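Local structure of DUF3845 domain-containing protein (3GF6) at residues V13-G25 / F174-S186. The protein is a bacterial lipoprotein of unknown function from the gut symbiont Bacteroides thetaiotaomicron, built as an all-beta fold. Sequence-based numbering, arbitrary orientation. Where two conformers were deposited one is given.
With EDO (1,2-ethanediol), chain G.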
ATOM      1  N   VAL A  13      12.235   5.739  -4.810  1.00 13.34           N
ATOM      2  CA  VAL A  13      12.283   6.396  -3.534  1.00 15.40           C
ATOM      3  C   VAL A  13      12.340   5.325  -2.448  1.00 13.57           C
ATOM      4  O   VAL A  13      11.668   4.302  -2.532  1.00 14.22           O
ATOM      5  CB  VAL A  13      11.066   7.299  -3.317  1.00 15.46           C
ATOM      6  CG1 VAL A  13      10.980   7.734  -1.879  1.00 19.30           C
ATOM      7  CG2 VAL A  13      11.138   8.480  -4.233  1.00 19.94           C
ATOM      8  N   ASP A  14      13.158   5.575  -1.443  1.00 13.70           N
ATOM      9  CA  ASP A  14      13.264   4.691  -0.291  1.00 14.07           C
ATOM     10  C   ASP A  14      13.365   5.528   0.988  1.00 16.53           C
ATOM     11  O   ASP A  14      14.469   5.979   1.373  1.00 18.27           O
ATOM     12  CB  ASP A  14      14.490   3.795  -0.433  1.00 14.92           C
ATOM     13  CG  ASP A  14      14.520   2.693   0.578  1.00 18.02           C
ATOM     14  OD1 ASP A  14      13.721   2.715   1.536  1.00 23.12           O
ATOM     15  OD2 ASP A  14      15.368   1.788   0.423  1.00 28.89           O
ATOM     16  N   ILE A  15      12.208   5.746   1.604  1.00 13.96           N
ATOM     17  CA  ILE A  15      12.046   6.489   2.856  0.50 13.54           C
ATOM     18  C   ILE A  15      11.669   5.528   3.979  1.00 13.04           C
ATOM     19  O   ILE A  15      10.688   4.763   3.841  1.00 13.31           O
ATOM     20  CB  ILE A  15      10.881   7.523   2.717  0.50 14.78           C
ATOM     21  CG1 ILE A  15      11.270   8.644   1.747  0.50 17.69           C
ATOM     22  CG2 ILE A  15      10.467   8.116   4.068  0.50 13.95           C
ATOM     23  CD1 ILE A  15      10.073   9.305   1.072  0.50 17.46           C
ATOM     24  N   GLU A  16      12.412   5.554   5.079  1.00 12.68           N
ATOM     25  CA  GLU A  16      12.034   4.797   6.284  1.00 13.52           C
ATOM     26  C   GLU A  16      12.258   5.669   7.495  1.00 17.99           C
ATOM     27  O   GLU A  16      13.366   6.166   7.681  1.00 19.66           O
ATOM     28  CB  GLU A  16      12.870   3.520   6.435  1.00 15.47           C
ATOM     29  CG  GLU A  16      12.343   2.317   5.700  1.00 18.00           C
ATOM     30  CD  GLU A  16      13.061   1.017   6.082  1.00 25.45           C
ATOM     31  OE1 GLU A  16      13.210   0.713   7.302  1.00 25.61           O
ATOM     32  OE2 GLU A  16      13.492   0.317   5.144  1.00 23.88           O
ATOM     33  N   ARG A  17      11.206   5.882   8.271  1.00 15.60           N
ATOM     34  CA  ARG A  17      11.281   6.676   9.476  1.00 15.13           C
ATOM     35  C   ARG A  17      10.873   5.816  10.660  1.00 15.08           C
ATOM     36  O   ARG A  17      10.265   4.735  10.501  1.00 16.72           O
ATOM     37  CB  ARG A  17      10.348   7.877   9.415  1.00 15.65           C
ATOM     38  CG  ARG A  17      10.518   8.758   8.154  1.00 19.96           C
ATOM     39  CD  ARG A  17       9.792  10.062   8.366  1.00 16.72           C
ATOM     40  NE  ARG A  17       9.311  10.637   7.114  1.00 19.43           N
ATOM     41  CZ  ARG A  17      10.056  11.293   6.240  1.00 18.86           C
ATOM     42  NH1 ARG A  17      11.354  11.455   6.429  1.00 19.72           N
ATOM     43  NH2 ARG A  17       9.492  11.782   5.166  1.00 20.51           N
ATOM     44  N   GLY A  18      11.176   6.335  11.844  1.00 13.51           N
ATOM     45  CA  GLY A  18      10.722   5.727  13.107  1.00 15.03           C
ATOM     46  C   GLY A  18      11.908   5.392  13.983  1.00 14.98           C
ATOM     47  O   GLY A  18      13.055   5.443  13.537  1.00 15.23           O
ATOM     48  N   GLY A  19      11.632   5.014  15.228  1.00 16.24           N
ATOM     49  CA  GLY A  19      12.657   4.412  16.078  1.00 16.81           C
ATOM     50  C   GLY A  19      13.055   3.039  15.540  1.00 16.02           C
ATOM     51  O   GLY A  19      12.438   2.512  14.612  1.00 12.85           O
ATOM     52  N   PRO A  20      14.080   2.434  16.132  1.00 17.39           N
ATOM     53  CA  PRO A  20      14.573   1.155  15.631  1.00 17.44           C
ATOM     54  C   PRO A  20      13.590  -0.008  15.871  1.00 16.26           C
ATOM     55  O   PRO A  20      12.626   0.127  16.642  1.00 18.50           O
ATOM     56  CB  PRO A  20      15.872   0.951  16.427  1.00 20.13           C
ATOM     57  CG  PRO A  20      15.685   1.738  17.680  1.00 21.22           C
ATOM     58  CD  PRO A  20      14.796   2.893  17.332  1.00 19.05           C
ATOM     59  N   ALA A  21      13.848  -1.136  15.218  1.00 17.94           N
ATOM     60  CA  ALA A  21      13.029  -2.330  15.363  1.00 17.72           C
ATOM     61  C   ALA A  21      12.761  -2.596  16.825  1.00 16.88           C
ATOM     62  O   ALA A  21      13.698  -2.601  17.628  1.00 17.18           O
ATOM     63  CB  ALA A  21      13.721  -3.557  14.721  1.00 15.08           C
ATOM     64  N   LEU A  22      11.488  -2.821  17.160  1.00 15.86           N
ATOM     65  CA  LEU A  22      11.070  -3.127  18.535  1.00 17.00           C
ATOM     66  C   LEU A  22      11.424  -4.540  18.931  1.00 16.28           C
ATOM     67  O   LEU A  22      10.999  -5.480  18.279  1.00 19.91           O
ATOM     68  CB  LEU A  22       9.560  -2.976  18.703  1.00 16.75           C
ATOM     69  CG  LEU A  22       8.962  -3.329  20.067  1.00 14.59           C
ATOM     70  CD1 LEU A  22       9.454  -2.304  21.177  1.00 16.72           C
ATOM     71  CD2 LEU A  22       7.443  -3.388  19.978  1.00 20.72           C
ATOM     72  N   GLU A  23      12.160  -4.681  20.029  1.00 18.06           N
ATOM     73  CA  GLU A  23      12.391  -6.003  20.622  1.00 19.98           C
ATOM     74  C   GLU A  23      11.265  -6.233  21.578  1.00 17.72           C
ATOM     75  O   GLU A  23      11.258  -5.722  22.722  1.00 17.52           O
ATOM     76  CB  GLU A  23      13.739  -6.086  21.352  1.00 22.39           C
ATOM     77  CG  GLU A  23      14.936  -5.903  20.462  1.00 29.99           C
ATOM     78  CD  GLU A  23      15.011  -6.898  19.296  1.00 39.28           C
ATOM     79  OE1 GLU A  23      14.468  -8.030  19.388  1.00 45.63           O
ATOM     80  OE2 GLU A  23      15.634  -6.528  18.275  1.00 43.64           O
ATOM     81  N   VAL A  24      10.294  -6.994  21.089  1.00 18.85           N
ATOM     82  CA  VAL A  24       9.017  -7.122  21.720  1.00 17.87           C
ATOM     83  C   VAL A  24       9.191  -7.747  23.085  1.00 20.48           C
ATOM     84  O   VAL A  24       9.750  -8.840  23.224  1.00 18.29           O
ATOM     85  CB  VAL A  24       8.064  -7.966  20.825  1.00 21.38           C
ATOM     86  CG1 VAL A  24       6.800  -8.293  21.561  1.00 20.06           C
ATOM     87  CG2 VAL A  24       7.731  -7.204  19.537  1.00 15.61           C
ATOM     88  N   GLY A  25       8.760  -7.024  24.110  1.00 20.38           N
ATOM     89  CA  GLY A  25       8.822  -7.523  25.461  1.00 22.88           C
ATOM     90  C   GLY A  25       7.465  -7.743  26.082  1.00 22.76           C
ATOM     91  O   GLY A  25       6.408  -7.453  25.496  1.00 20.45           O
ATOM     92  N   PHE A 174       8.047  -7.795  -5.934  1.00 13.04           N
ATOM     93  CA  PHE A 174       8.547  -7.113  -4.732  1.00 12.01           C
ATOM     94  C   PHE A 174       8.585  -8.010  -3.509  1.00 14.76           C
ATOM     95  O   PHE A 174       7.833  -8.974  -3.403  1.00 11.41           O
ATOM     96  CB  PHE A 174       7.681  -5.862  -4.415  1.00 14.26           C
ATOM     97  CG  PHE A 174       6.197  -6.125  -4.460  1.00 14.78           C
ATOM     98  CD1 PHE A 174       5.536  -6.598  -3.349  1.00 14.23           C
ATOM     99  CD2 PHE A 174       5.477  -5.927  -5.636  1.00 15.17           C
ATOM    100  CE1 PHE A 174       4.177  -6.902  -3.394  1.00 14.62           C
ATOM    101  CE2 PHE A 174       4.096  -6.180  -5.691  1.00 13.96           C
ATOM    102  CZ  PHE A 174       3.451  -6.677  -4.569  1.00 13.48           C
ATOM    103  N   ASP A 175       9.468  -7.674  -2.565  1.00 13.54           N
ATOM    104  CA  ASP A 175       9.560  -8.377  -1.301  1.00 11.60           C
ATOM    105  C   ASP A 175      10.251  -7.424  -0.336  1.00 15.38           C
ATOM    106  O   ASP A 175      11.479  -7.367  -0.278  1.00 15.96           O
ATOM    107  CB  ASP A 175      10.345  -9.685  -1.461  1.00 13.43           C
ATOM    108  CG  ASP A 175      10.322 -10.558  -0.193  1.00 13.85           C
ATOM    109  OD1 ASP A 175       9.733 -10.125   0.824  1.00 13.67           O
ATOM    110  OD2 ASP A 175      10.892 -11.692  -0.219  1.00 14.06           O
ATOM    111  N   ILE A 176       9.447  -6.616   0.350  1.00 14.49           N
ATOM    112  CA  ILE A 176       9.942  -5.542   1.212  1.00 12.52           C
ATOM    113  C   ILE A 176       9.523  -5.830   2.642  1.00 13.96           C
ATOM    114  O   ILE A 176       8.503  -6.500   2.924  1.00 13.98           O
ATOM    115  CB  ILE A 176       9.467  -4.106   0.766  1.00 11.24           C
ATOM    116  CG1 ILE A 176       7.932  -4.013   0.816  1.00 14.69           C
ATOM    117  CG2 ILE A 176      10.053  -3.801  -0.607  1.00 12.69           C
ATOM    118  CD1 ILE A 176       7.339  -2.612   0.772  1.00 13.66           C
ATOM    119  N   THR A 177      10.322  -5.337   3.557  1.00 12.09           N
ATOM    120  CA  THR A 177       9.977  -5.424   4.976  1.00 12.54           C
ATOM    121  C   THR A 177      10.145  -4.064   5.658  1.00 14.42           C
ATOM    122  O   THR A 177      10.897  -3.196   5.193  1.00 15.84           O
ATOM    123  CB  THR A 177      10.845  -6.445   5.708  1.00 15.77           C
ATOM    124  OG1 THR A 177      12.227  -6.067   5.609  1.00 18.39           O
ATOM    125  CG2 THR A 177      10.616  -7.816   5.158  1.00  9.95           C
ATOM    126  N   TYR A 178       9.424  -3.885   6.758  1.00 13.73           N
ATOM    127  CA  TYR A 178       9.521  -2.682   7.585  1.00 12.65           C
ATOM    128  C   TYR A 178       9.374  -3.102   9.038  1.00 14.34           C
ATOM    129  O   TYR A 178       8.526  -3.939   9.371  1.00 13.38           O
ATOM    130  CB  TYR A 178       8.478  -1.648   7.145  1.00 12.38           C
ATOM    131  CG  TYR A 178       8.417  -0.376   7.984  1.00 11.70           C
ATOM    132  CD1 TYR A 178       9.227   0.733   7.698  1.00 12.63           C
ATOM    133  CD2 TYR A 178       7.573  -0.274   9.086  1.00 11.92           C
ATOM    134  CE1 TYR A 178       9.146   1.895   8.440  1.00 10.86           C
ATOM    135  CE2 TYR A 178       7.503   0.912   9.866  1.00 11.75           C
ATOM    136  CZ  TYR A 178       8.303   1.982   9.553  1.00 12.30           C
ATOM    137  OH  TYR A 178       8.217   3.132  10.331  1.00 11.37           O
ATOM    138  N   ASP A 179      10.238  -2.561   9.880  1.00 13.62           N
ATOM    139  CA  ASP A 179      10.306  -2.920  11.287  1.00 12.91           C
ATOM    140  C   ASP A 179      10.834  -1.747  12.112  1.00 17.22           C
ATOM    141  O   ASP A 179      12.035  -1.589  12.324  1.00 14.39           O
ATOM    142  CB  ASP A 179      11.184  -4.167  11.392  1.00 14.98           C
ATOM    143  CG  ASP A 179      11.202  -4.804  12.770  1.00 14.04           C
ATOM    144  OD1 ASP A 179      10.562  -4.342  13.739  1.00 16.06           O
ATOM    145  OD2 ASP A 179      11.934  -5.818  12.872  1.00 21.65           O
ATOM    146  N   ARG A 180       9.924  -0.888  12.559  1.00 15.39           N
ATOM    147  CA  ARG A 180      10.332   0.329  13.246  1.00 13.65           C
ATOM    148  C   ARG A 180       9.335   0.628  14.351  1.00 14.69           C
ATOM    149  O   ARG A 180       8.299  -0.045  14.470  1.00 13.56           O
ATOM    150  CB  ARG A 180      10.485   1.508  12.275  1.00 14.73           C
ATOM    151  CG  ARG A 180      11.435   1.273  11.108  1.00 13.87           C
ATOM    152  CD  ARG A 180      12.935   1.302  11.549  1.00 15.97           C
ATOM    153  NE  ARG A 180      13.372   2.682  11.717  1.00 18.03           N
ATOM    154  CZ  ARG A 180      13.998   3.431  10.800  1.00 14.68           C
ATOM    155  NH1 ARG A 180      14.380   2.968   9.608  1.00 15.38           N
ATOM    156  NH2 ARG A 180      14.285   4.672  11.108  1.00 16.19           N
ATOM    157  N   SER A 181       9.692   1.594  15.191  1.00 13.04           N
ATOM    158  CA  SER A 181       8.993   1.852  16.421  1.00 13.60           C
ATOM    159  C   SER A 181       8.760   3.354  16.659  1.00 12.71           C
ATOM    160  O   SER A 181       9.095   4.167  15.818  1.00 13.00           O
ATOM    161  CB  SER A 181       9.839   1.261  17.565  1.00 11.73           C
ATOM    162  OG  SER A 181      11.064   1.966  17.701  1.00 15.37           O
ATOM    163  N   ASP A 182       8.213   3.676  17.831  1.00 13.20           N
ATOM    164  CA  ASP A 182       8.012   5.046  18.305  1.00 13.02           C
ATOM    165  C   ASP A 182       7.144   5.877  17.345  1.00 12.71           C
ATOM    166  O   ASP A 182       7.393   7.079  17.148  1.00 11.98           O
ATOM    167  CB  ASP A 182       9.350   5.783  18.511  1.00 15.15           C
ATOM    168  CG  ASP A 182      10.288   5.065  19.460  1.00 21.67           C
ATOM    169  OD1 ASP A 182       9.808   4.338  20.396  1.00 23.36           O
ATOM    170  OD2 ASP A 182      11.524   5.265  19.278  1.00 24.88           O
ATOM    171  N   LEU A 183       6.130   5.242  16.759  1.00 12.84           N
ATOM    172  CA  LEU A 183       5.267   5.934  15.828  1.00 11.66           C
ATOM    173  C   LEU A 183       4.010   6.464  16.526  1.00 11.33           C
ATOM    174  O   LEU A 183       3.479   5.805  17.423  1.00 12.25           O
ATOM    175  CB  LEU A 183       4.881   5.009  14.701  1.00 14.06           C
ATOM    176  CG  LEU A 183       6.018   4.328  13.938  1.00 14.99           C
ATOM    177  CD1 LEU A 183       5.406   3.338  12.915  1.00 12.79           C
ATOM    178  CD2 LEU A 183       6.932   5.394  13.277  1.00 13.11           C
ATOM    179  N   SER A 184       3.573   7.653  16.099  1.00  9.52           N
ATOM    180  CA  SER A 184       2.339   8.291  16.582  1.00 10.70           C
ATOM    181  C   SER A 184       1.389   8.484  15.403  1.00 13.25           C
ATOM    182  O   SER A 184       1.785   8.923  14.323  1.00 11.48           O
ATOM    183  CB  SER A 184       2.617   9.655  17.231  1.00 12.54           C
ATOM    184  OG  SER A 184       3.421   9.534  18.396  1.00 13.99           O
ATOM    185  N   PHE A 185       0.127   8.139  15.597  1.00 12.80           N
ATOM    186  CA  PHE A 185      -0.891   8.424  14.597  1.00 11.19           C
ATOM    187  C   PHE A 185      -2.304   8.377  15.124  1.00 12.78           C
ATOM    188  O   PHE A 185      -2.587   7.633  16.079  1.00 12.74           O
ATOM    189  CB  PHE A 185      -0.794   7.463  13.413  1.00 11.96           C
ATOM    190  CG  PHE A 185      -0.898   5.993  13.797  1.00 13.38           C
ATOM    191  CD1 PHE A 185      -2.147   5.377  13.982  1.00 11.47           C
ATOM    192  CD2 PHE A 185       0.252   5.221  13.924  1.00 14.92           C
ATOM    193  CE1 PHE A 185      -2.225   4.049  14.319  1.00 11.89           C
ATOM    194  CE2 PHE A 185       0.162   3.889  14.263  1.00 15.03           C
ATOM    195  CZ  PHE A 185      -1.074   3.300  14.448  1.00 11.65           C
ATOM    196  N   SER A 186      -3.194   9.093  14.426  1.00 11.45           N
ATOM    197  CA  SER A 186      -4.635   8.946  14.587  1.00 11.04           C
ATOM    198  C   SER A 186      -5.111   7.754  13.804  1.00 12.03           C
ATOM    199  O   SER A 186      -5.837   6.913  14.306  1.00 11.73           O
ATOM    200  CB  SER A 186      -5.386  10.224  14.164  1.00  9.23           C
ATOM    201  OG  SER A 186      -6.776   9.987  14.018  1.00 13.05           O
TER
HETATM  202  C1  EDO G   7       9.566  -7.007   9.445  1.00 32.33           C
HETATM  203  O1  EDO G   7       9.375  -8.006   8.437  1.00 40.47           O
HETATM  204  C2  EDO G   7      10.924  -7.280  10.096  1.00 35.48           C
HETATM  205  O2  EDO G   7      10.735  -7.831  11.399  1.00 46.87           O
HETATM  206  O   HOH W   1      12.713  -1.517   8.658  1.00 19.41           O
HETATM  207  O   HOH W   2      15.948   4.732   8.034  1.00 22.36           O
HETATM  208  O   HOH W   3       9.259  -2.765  15.193  1.00 14.30           O
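G19 and S181 form a lone antiparallel, hydrogen-bonded pair: G19 N reaches S181 O at 2.7 Å, and S181 N returns to G19 O at 3.0 Å. R180 NE reaches that same carbonyl oxygen from the opposite face of its plane. Bends at chi2 and chi3 (-74° and -78°) turn the R180 guanidinium edge-on to G18 O and G19 O; NH2 to G18 O is the straighter bond, 2.8 Å at 161°. Two hydroxyls add to this grip on the loop backbone: Y178 OH donates to R17 O (2.6 Å), and S181 OG donates in the carbonyl plane to P20 O (2.6 Å). Among charged groups, E16 OE1 makes a long salt bridge to R180 NH1 (3.4 Å), its hydrogen bond weak, while its OE2 pairs with K157; one water joins E16 OE1 to D179 N, another E16 O to R180 NH1. G18 packs its CA on L183 CD2, and the A21 methyl rests against the D179 carboxylate, which also binds K115. The loop after strand 14-16 thereby crosses from the sheet containing strand 153-158 to the edge of strand 171-183 in the other, a connection between the two antiparallel sheets of this all-beta fold.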